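Local coordinates for thiosulfate sulfurtransferase (Pseudomonas aeruginosa, PDB 1YT8), which probably acts as a thiosulfate-cyanide sulfurtransferase built from rhodanese-like repeats, moving sulfane sulfur from thiosulfate to cyanide, at residues Glu23-Asp28 against Arg62-Thr67; Leu53-Arg58 against His84-Ser89; Gln253-Val258 against Asp331-Asn336. One frame throughout, in Å; residues are numbered along the deposited sequence.

Interaction 1 of 3, residues Glu23-Asp28 against Arg62-Thr67; sequences ELALLD and RDTPIT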
loop_
_atom_site.group_PDB
_atom_site.type_symbol
_atom_site.label_atom_id
_atom_site.label_comp_id
_atom_site.label_asym_id
_atom_site.label_seq_id
_atom_site.Cartn_x
_atom_site.Cartn_y
_atom_site.Cartn_z
ATOM N N GLU A 23 6.464 -1.889 20.144
ATOM C CA GLU A 23 6.508 -1.143 18.892
ATOM C C GLU A 23 7.891 -1.103 18.272
ATOM O O GLU A 23 8.896 -0.920 18.967
ATOM C CB GLU A 23 6.016 0.288 19.097
ATOM C CG GLU A 23 4.561 0.386 19.515
ATOM C CD GLU A 23 4.026 1.798 19.404
ATOM O OE1 GLU A 23 4.809 2.707 19.049
ATOM O OE2 GLU A 23 2.823 1.999 19.670
ATOM N N LEU A 24 7.934 -1.279 16.956
ATOM C CA LEU A 24 9.186 -1.239 16.215
ATOM C C LEU A 24 8.897 -0.982 14.745
ATOM O O LEU A 24 7.807 -1.277 14.246
ATOM C CB LEU A 24 9.947 -2.566 16.364
ATOM C CG LEU A 24 9.341 -3.835 15.754
ATOM C CD1 LEU A 24 9.682 -3.928 14.268
ATOM C CD2 LEU A 24 9.891 -5.049 16.478
ATOM N N ALA A 25 9.878 -0.410 14.061
ATOM C CA ALA A 25 9.761 -0.146 12.639
ATOM C C ALA A 25 11.013 -0.724 11.991
ATOM O O ALA A 25 12.115 -0.223 12.207
ATOM C CB ALA A 25 9.665 1.359 12.377
ATOM N N LEU A 26 10.835 -1.804 11.235
ATOM C CA LEU A 26 11.935 -2.465 10.531
ATOM C C LEU A 26 11.798 -2.007 9.085
ATOM O O LEU A 26 10.919 -2.477 8.360
ATOM C CB LEU A 26 11.783 -3.984 10.621
ATOM C CG LEU A 26 12.811 -4.846 9.887
ATOM C CD1 LEU A 26 14.208 -4.535 10.405
ATOM C CD2 LEU A 26 12.480 -6.315 10.094
ATOM N N LEU A 27 12.667 -1.093 8.669
ATOM C CA LEU A 27 12.582 -0.530 7.329
ATOM C C LEU A 27 13.638 -0.973 6.325
ATOM O O LEU A 27 14.837 -0.827 6.561
ATOM C CB LEU A 27 12.610 0.999 7.425
ATOM C CG LEU A 27 11.612 1.670 8.372
ATOM C CD1 LEU A 27 11.864 3.177 8.399
ATOM C CD2 LEU A 27 10.190 1.370 7.917
ATOM N N ASP A 28 13.173 -1.506 5.199
ATOM C CA ASP A 28 14.048 -1.930 4.113
ATOM C C ASP A 28 14.138 -0.663 3.262
ATOM O O ASP A 28 13.140 -0.238 2.675
ATOM C CB ASP A 28 13.389 -3.051 3.309
ATOM C CG ASP A 28 14.324 -3.669 2.276
ATOM O OD1 ASP A 28 15.131 -2.930 1.666
ATOM O OD2 ASP A 28 14.244 -4.897 2.065
ATOM N N ARG A 62 8.523 9.918 17.152
ATOM C CA ARG A 62 9.941 10.188 16.960
ATOM C C ARG A 62 10.887 9.283 17.740
ATOM O O ARG A 62 12.044 9.122 17.350
ATOM C CB ARG A 62 10.241 11.657 17.275
ATOM C CG ARG A 62 9.469 12.653 16.403
ATOM C CD ARG A 62 9.788 12.499 14.920
ATOM N NE ARG A 62 9.264 13.607 14.116
ATOM C CZ ARG A 62 8.005 13.727 13.704
ATOM N NH1 ARG A 62 7.102 12.804 14.006
ATOM N NH2 ARG A 62 7.644 14.785 12.989
ATOM N N ASP A 63 10.416 8.688 18.833
ATOM C CA ASP A 63 11.279 7.806 19.613
ATOM C C ASP A 63 10.961 6.321 19.407
ATOM O O ASP A 63 11.278 5.484 20.251
ATOM C CB ASP A 63 11.230 8.182 21.105
ATOM C CG ASP A 63 9.910 7.825 21.767
ATOM O OD1 ASP A 63 8.863 7.877 21.089
ATOM O OD2 ASP A 63 9.925 7.507 22.978
ATOM N N THR A 64 10.335 6.000 18.277
ATOM C CA THR A 64 10.016 4.609 17.947
ATOM C C THR A 64 11.330 3.901 17.624
ATOM O O THR A 64 12.194 4.471 16.957
ATOM C CB THR A 64 9.138 4.496 16.673
ATOM O OG1 THR A 64 7.891 5.165 16.874
ATOM C CG2 THR A 64 8.880 3.031 16.329
ATOM N N PRO A 65 11.511 2.664 18.108
ATOM C CA PRO A 65 12.760 1.961 17.796
ATOM C C PRO A 65 12.770 1.638 16.299
ATOM O O PRO A 65 12.041 0.757 15.844
ATOM C CB PRO A 65 12.669 0.700 18.651
ATOM C CG PRO A 65 11.862 1.158 19.837
ATOM C CD PRO A 65 10.773 1.968 19.178
ATOM N N ILE A 66 13.582 2.363 15.538
ATOM C CA ILE A 66 13.667 2.146 14.098
ATOM C C ILE A 66 14.950 1.411 13.737
ATOM O O ILE A 66 16.035 1.787 14.177
ATOM C CB ILE A 66 13.670 3.481 13.324
ATOM C CG1 ILE A 66 12.394 4.264 13.614
ATOM C CG2 ILE A 66 13.804 3.216 11.819
ATOM C CD1 ILE A 66 12.436 5.681 13.078
ATOM N N THR A 67 14.816 0.361 12.933
ATOM C CA THR A 67 15.968 -0.413 12.484
ATOM C C THR A 67 15.919 -0.467 10.956
ATOM O O THR A 67 15.003 -1.054 10.376
ATOM C CB THR A 67 15.943 -1.856 13.049
ATOM O OG1 THR A 67 15.960 -1.815 14.485
ATOM C CG2 THR A 67 17.160 -2.640 12.565
#

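Interaction 2 of 3, residues Leu53-Arg58 against His84-Ser89; sequences LEIHAR and HDLGYS. Unlike the reference sequence in segment 84-89: H84 (reference Leu).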
loop_
_atom_site.group_PDB
_atom_site.type_symbol
_atom_site.label_atom_id
_atom_site.label_comp_id
_atom_site.label_asym_id
_atom_site.label_seq_id
_atom_site.Cartn_x
_atom_site.Cartn_y
_atom_site.Cartn_z
ATOM N N LEU A 53 9.437 11.776 2.432
ATOM C CA LEU A 53 8.052 12.003 2.037
ATOM C C LEU A 53 7.024 11.164 2.793
ATOM O O LEU A 53 5.846 11.521 2.837
ATOM C CB LEU A 53 7.888 11.737 0.537
ATOM C CG LEU A 53 8.752 12.523 -0.452
ATOM C CD1 LEU A 53 8.496 12.007 -1.864
ATOM C CD2 LEU A 53 8.435 14.002 -0.360
ATOM N N GLU A 54 7.460 10.063 3.396
ATOM C CA GLU A 54 6.521 9.185 4.091
ATOM C C GLU A 54 6.815 8.851 5.547
ATOM O O GLU A 54 5.924 8.394 6.264
ATOM C CB GLU A 54 6.393 7.866 3.320
ATOM C CG GLU A 54 5.885 8.012 1.897
ATOM C CD GLU A 54 5.770 6.676 1.174
ATOM O OE1 GLU A 54 5.990 5.624 1.811
ATOM O OE2 GLU A 54 5.453 6.679 -0.032
ATOM N N ILE A 55 8.047 9.074 5.989
ATOM C CA ILE A 55 8.424 8.719 7.353
ATOM C C ILE A 55 7.542 9.287 8.466
ATOM O O ILE A 55 7.186 8.564 9.396
ATOM C CB ILE A 55 9.912 9.076 7.625
ATOM C CG1 ILE A 55 10.380 8.402 8.918
ATOM C CG2 ILE A 55 10.097 10.591 7.695
ATOM C CD1 ILE A 55 10.457 6.878 8.825
ATOM N N HIS A 56 7.165 10.559 8.378
ATOM C CA HIS A 56 6.342 11.146 9.432
ATOM C C HIS A 56 4.935 10.567 9.513
ATOM O O HIS A 56 4.281 10.664 10.551
ATOM C CB HIS A 56 6.274 12.668 9.285
ATOM C CG HIS A 56 7.566 13.353 9.603
ATOM N ND1 HIS A 56 8.488 12.821 10.477
ATOM C CD2 HIS A 56 8.080 14.534 9.185
ATOM C CE1 HIS A 56 9.516 13.644 10.586
ATOM N NE2 HIS A 56 9.293 14.692 9.813
ATOM N N ALA A 57 4.473 9.958 8.427
ATOM C CA ALA A 57 3.146 9.359 8.418
ATOM C C ALA A 57 3.212 7.886 8.820
ATOM O O ALA A 57 2.365 7.404 9.569
ATOM C CB ALA A 57 2.513 9.493 7.029
ATOM N N ARG A 58 4.225 7.175 8.336
ATOM C CA ARG A 58 4.363 5.751 8.638
ATOM C C ARG A 58 5.006 5.451 9.996
ATOM O O ARG A 58 4.767 4.393 10.579
ATOM C CB ARG A 58 5.138 5.066 7.505
ATOM C CG ARG A 58 4.435 5.214 6.160
ATOM C CD ARG A 58 5.232 4.638 5.011
ATOM N NE ARG A 58 5.314 3.182 5.056
ATOM C CZ ARG A 58 5.931 2.455 4.134
ATOM N NH1 ARG A 58 6.512 3.056 3.103
ATOM N NH2 ARG A 58 5.975 1.132 4.243
ATOM N N HIS A 84 18.147 10.576 11.825
ATOM C CA HIS A 84 18.594 11.273 13.014
ATOM C C HIS A 84 18.393 12.773 12.854
ATOM O O HIS A 84 17.896 13.452 13.747
ATOM C CB HIS A 84 20.065 10.955 13.281
ATOM C CG HIS A 84 20.645 11.740 14.431
ATOM N ND1 HIS A 84 20.528 11.336 15.744
ATOM C CD2 HIS A 84 21.221 12.967 14.475
ATOM C CE1 HIS A 84 20.999 12.276 16.548
ATOM N NE2 HIS A 84 21.426 13.280 15.800
ATOM N N ASP A 85 18.780 13.278 11.693
ATOM C CA ASP A 85 18.627 14.692 11.382
ATOM C C ASP A 85 17.159 15.138 11.285
ATOM O O ASP A 85 16.849 16.325 11.413
ATOM C CB ASP A 85 19.380 15.016 10.094
ATOM C CG ASP A 85 20.877 14.794 10.238
ATOM O OD1 ASP A 85 21.434 15.131 11.307
ATOM O OD2 ASP A 85 21.508 14.282 9.295
ATOM N N LEU A 86 16.256 14.187 11.062
ATOM C CA LEU A 86 14.832 14.515 10.990
ATOM C C LEU A 86 14.200 14.510 12.378
ATOM O O LEU A 86 13.024 14.834 12.539
ATOM C CB LEU A 86 14.079 13.536 10.075
ATOM C CG LEU A 86 14.360 13.698 8.577
ATOM C CD1 LEU A 86 13.671 12.595 7.797
ATOM C CD2 LEU A 86 13.887 15.069 8.118
ATOM N N GLY A 87 14.990 14.133 13.379
ATOM C CA GLY A 87 14.486 14.118 14.739
ATOM C C GLY A 87 14.217 12.767 15.381
ATOM O O GLY A 87 13.750 12.716 16.517
ATOM N N TYR A 88 14.488 11.671 14.679
ATOM C CA TYR A 88 14.257 10.347 15.255
ATOM C C TYR A 88 15.396 9.991 16.210
ATOM O O TYR A 88 16.561 9.938 15.822
ATOM C CB TYR A 88 14.092 9.318 14.135
ATOM C CG TYR A 88 12.771 9.495 13.420
ATOM C CD1 TYR A 88 11.595 8.957 13.947
ATOM C CD2 TYR A 88 12.680 10.264 12.258
ATOM C CE1 TYR A 88 10.359 9.180 13.339
ATOM C CE2 TYR A 88 11.446 10.497 11.640
ATOM C CZ TYR A 88 10.292 9.953 12.187
ATOM O OH TYR A 88 9.074 10.189 11.589
ATOM N N SER A 89 15.031 9.748 17.465
ATOM C CA SER A 89 15.986 9.472 18.537
ATOM C C SER A 89 16.440 8.045 18.815
ATOM O O SER A 89 17.346 7.845 19.624
ATOM C CB SER A 89 15.438 10.057 19.840
ATOM O OG SER A 89 14.193 9.459 20.164
HETATM O O HOH W 1 11.275 16.489 10.804
#

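Interaction 3 of 3, residues Gln253-Val258 against Asp331-Asn336; sequences QRARAV and DGVRAN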
loop_
_atom_site.group_PDB
_atom_site.type_symbol
_atom_site.label_atom_id
_atom_site.label_comp_id
_atom_site.label_asym_id
_atom_site.label_seq_id
_atom_site.Cartn_x
_atom_site.Cartn_y
_atom_site.Cartn_z
ATOM N N GLN A 253 -25.347 -4.359 12.714
ATOM C CA GLN A 253 -25.493 -5.220 13.875
ATOM C C GLN A 253 -24.625 -6.467 13.715
ATOM O O GLN A 253 -23.957 -6.890 14.657
ATOM C CB GLN A 253 -26.963 -5.618 14.054
ATOM C CG GLN A 253 -27.230 -6.459 15.287
ATOM C CD GLN A 253 -28.698 -6.471 15.676
ATOM O OE1 GLN A 253 -29.282 -5.424 15.965
ATOM N NE2 GLN A 253 -29.301 -7.655 15.685
ATOM N N ARG A 254 -24.632 -7.043 12.515
ATOM C CA ARG A 254 -23.839 -8.237 12.229
ATOM C C ARG A 254 -22.343 -7.930 12.308
ATOM O O ARG A 254 -21.569 -8.704 12.880
ATOM C CB ARG A 254 -24.160 -8.765 10.828
ATOM C CG ARG A 254 -25.601 -9.200 10.611
ATOM C CD ARG A 254 -25.888 -10.555 11.226
ATOM N NE ARG A 254 -27.137 -11.112 10.708
ATOM C CZ ARG A 254 -27.549 -12.358 10.920
ATOM N NH1 ARG A 254 -26.813 -13.189 11.645
ATOM N NH2 ARG A 254 -28.697 -12.773 10.399
ATOM N N ALA A 255 -21.944 -6.801 11.725
ATOM C CA ALA A 255 -20.545 -6.379 11.715
ATOM C C ALA A 255 -20.018 -6.123 13.122
ATOM O O ALA A 255 -18.912 -6.538 13.464
ATOM C CB ALA A 255 -20.383 -5.119 10.865
ATOM N N ARG A 256 -20.805 -5.426 13.935
ATOM C CA ARG A 256 -20.392 -5.141 15.303
ATOM C C ARG A 256 -20.167 -6.445 16.068
ATOM O O ARG A 256 -19.254 -6.540 16.890
ATOM C CB ARG A 256 -21.446 -4.277 16.009
ATOM C CG ARG A 256 -21.155 -3.992 17.485
ATOM C CD ARG A 256 -19.754 -3.418 17.711
ATOM N NE ARG A 256 -19.539 -3.069 19.115
ATOM C CZ ARG A 256 -19.967 -1.945 19.681
ATOM N NH1 ARG A 256 -20.630 -1.046 18.966
ATOM N NH2 ARG A 256 -19.751 -1.726 20.972
ATOM N N ALA A 257 -20.989 -7.452 15.792
ATOM C CA ALA A 257 -20.850 -8.743 16.458
ATOM C C ALA A 257 -19.531 -9.405 16.051
ATOM O O ALA A 257 -18.851 -10.024 16.874
ATOM C CB ALA A 257 -22.028 -9.649 16.107
ATOM N N VAL A 258 -19.171 -9.281 14.776
ATOM C CA VAL A 258 -17.922 -9.860 14.287
ATOM C C VAL A 258 -16.738 -9.164 14.959
ATOM O O VAL A 258 -15.788 -9.814 15.399
ATOM C CB VAL A 258 -17.802 -9.712 12.752
ATOM C CG1 VAL A 258 -16.449 -10.242 12.272
ATOM C CG2 VAL A 258 -18.930 -10.477 12.075
ATOM N N ASP A 331 -21.130 4.366 8.905
ATOM C CA ASP A 331 -22.169 3.386 8.604
ATOM C C ASP A 331 -22.300 2.255 9.617
ATOM O O ASP A 331 -23.313 1.556 9.639
ATOM C CB ASP A 331 -21.896 2.777 7.229
ATOM C CG ASP A 331 -20.483 2.240 7.111
ATOM O OD1 ASP A 331 -19.561 3.050 6.865
ATOM O OD2 ASP A 331 -20.292 1.016 7.282
ATOM N N GLY A 332 -21.272 2.056 10.434
ATOM C CA GLY A 332 -21.321 0.996 11.427
ATOM C C GLY A 332 -20.993 -0.395 10.906
ATOM O O GLY A 332 -21.189 -1.382 11.613
ATOM N N VAL A 333 -20.490 -0.485 9.678
ATOM C CA VAL A 333 -20.142 -1.778 9.094
ATOM C C VAL A 333 -18.681 -1.874 8.657
ATOM O O VAL A 333 -17.951 -2.764 9.087
ATOM C CB VAL A 333 -21.015 -2.094 7.852
ATOM C CG1 VAL A 333 -20.548 -3.400 7.201
ATOM C CG2 VAL A 333 -22.482 -2.209 8.250
ATOM N N ARG A 334 -18.266 -0.954 7.795
ATOM C CA ARG A 334 -16.914 -0.952 7.245
ATOM C C ARG A 334 -15.768 -0.961 8.247
ATOM O O ARG A 334 -14.849 -1.775 8.131
ATOM C CB ARG A 334 -16.771 0.215 6.270
ATOM C CG ARG A 334 -17.666 0.045 5.050
ATOM C CD ARG A 334 -17.550 1.197 4.076
ATOM N NE ARG A 334 -18.199 2.403 4.581
ATOM C CZ ARG A 334 -18.434 3.484 3.847
ATOM N NH1 ARG A 334 -18.073 3.514 2.570
ATOM N NH2 ARG A 334 -19.042 4.531 4.388
ATOM N N ALA A 335 -15.815 -0.063 9.223
ATOM C CA ALA A 335 -14.769 -0.009 10.234
ATOM C C ALA A 335 -14.784 -1.285 11.083
ATOM O O ALA A 335 -13.735 -1.859 11.362
ATOM C CB ALA A 335 -14.953 1.226 11.117
ATOM N N ASN A 336 -15.971 -1.739 11.483
ATOM C CA ASN A 336 -16.070 -2.954 12.287
ATOM C C ASN A 336 -15.490 -4.170 11.570
ATOM O O ASN A 336 -14.740 -4.943 12.169
ATOM C CB ASN A 336 -17.529 -3.261 12.672
ATOM C CG ASN A 336 -18.021 -2.421 13.842
ATOM O OD1 ASN A 336 -17.304 -2.215 14.825
ATOM N ND2 ASN A 336 -19.263 -1.952 13.749
HETATM O O HOH W 2 -20.508 -0.398 16.062
#

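Interaction 1 of 3, residues Glu23-Asp28 against Arg62-Thr67
P65 sets its pyrrolidine ring beside the backbone of E23, with CD 3.5 Å from the E23 carbonyl O. No planar side-chain group bridges the segments, so the faces that matter are those of the sheet: A25 and I66 point to one, L26 and T67 to the other. On the A25 and I66 face, A25 CB lies 4.2 Å from I66 CG1. I66 CG2, held anti to its own backbone N, meets L27 CD1 at 3.9 Å, the two side chains crossing obliquely. On the L26 and T67 face, L26 CD1 reaches back to T67 CG2 at 4.1 Å. The strands pair in parallel: A25 N donates to P65 O (3.0 Å), T67 N to A25 O (2.9 Å) and L27 N to T67 O (2.9 Å). They are neighbours inside a five-stranded parallel sheet of order 1-5-4-2-3, the rhodanese fold. Helix 11-20 packs on T67 through I14 and on L24 through A17 and L18, whereas I55 of helix 51-58 meets L27. T67 OG1 accepts from R9 NE. The E23 carboxylate pairs with R61, next to R62, and with R281 and T282 N, just before strand 283-287.

Interaction 2 of 3, residues Leu53-Arg58 against His84-Ser89
I55 turns CG1 anti to its backbone N (chi1 -166°), which brings this carbon against Y88, while its CG2 takes the position between N and the carbonyl carbon. H56 and Y88 each hold CG anti to their own carbonyl carbon, and their rings meet rim to rim with neither lying over the other. The two ring planes are 30° apart. H56 ND1 donates to Y88 OH across 2.9 Å at an N-H...O angle of 153°, and the hydroxyl oxygen lies close to the imidazole plane. Y88 OH also bonds to the carbonyl O of V59, so the phenol is gripped from two sources at the end of helix 51-58. A water continues the polar link: it is 2.9 Å from H56 NE2 and donates to L86 O at 3.0 Å. Both ring nitrogens thus have partners, which should fix the rotation of the imidazole.

The apolar half belongs to I55. Its CG1 is 3.6 Å from Y88 CE2, and the two side chains slide past each other in opposite directions. Its CG2 meets L86 CD1 at 4.1 Å and also lies over one face of the H56 ring, offset toward the rim.

Backbone geometry explains how L86 and Y88 are presented together. G87 has positive phi and closes helix 75-85 with a Schellman motif, G87 N bonding back to H84 O, and the chain then turns to send Y88 toward helix 51-58.

L83 of helix 75-85 touches both I55 and Y88, and R62 and P371 adjoin H56. Earlier in helix 51-58, L53 packs on L441, L442 and F445 of helix 441-454; at its end R58 bonds to D315, S319 and Y284, so the helix also meets later parts of the chain.

Interaction 3 of 3, residues Gln253-Val258 against Asp331-Asn336
A255 packs a helix side against the start of another helix, touching V333 and N336 where the loop after strand 324-328 enters helix 334-344. The A255 methyl, CB, lies 3.8 Å from V333 CA, and N336 CB approaches A255 O at 3.6 Å. No direct hydrogen bond crosses between the segments; water 2 bridges them instead, accepting from R256 NH1 (3.0 Å) and N336 ND2 (3.1 Å). R256 and N336 cross with their guanidinium and amide planes 39° apart, and R256 NE is tied to D260. N336 ND2 also donates to G332 O at 2.9 Å from above the carbonyl plane, while N336 OD1 is bonded to R266. This loop occupies the topological place of C193-R198, which with Q312 binds sulfite, but here it carries D329, D330 and D331. D331 shapes it: OD2 accepts from V333 N, an Asx turn, and from R334 N through its syn lone pair, with V333 the N-cap. R334 grips D331 OD1 side-on with NE (2.7 Å) and NH2, both from one face of the carboxylate. R334 NH1 also makes salt bridges to E173, just before helix 174-181, and to E293 of helix 291-296, while L176 and V175 touch D331 and V333.

Interactions 1 and 2 belong to the same rhodanese-like domain, their centres 10 Å apart, and their segments alternate along the chain: strand 25-28, helix 51-58, strand 66-69, then the end of helix 75-85. They touch directly, R62 O lying 3.1 Å from S89 N in a probable hydrogen bond. Sheet pairing and helix packing share one core through two buried contacts, L27 with I55 and I66 with Y88. Interaction 3 follows later in the chain, with its centre 32 Å from interaction 1 and 34 Å from interaction 2. It sits beside the third of four sheets sharing strand order 1-5-4-2-3, where helix 245-262 meets the start of helix 334-344.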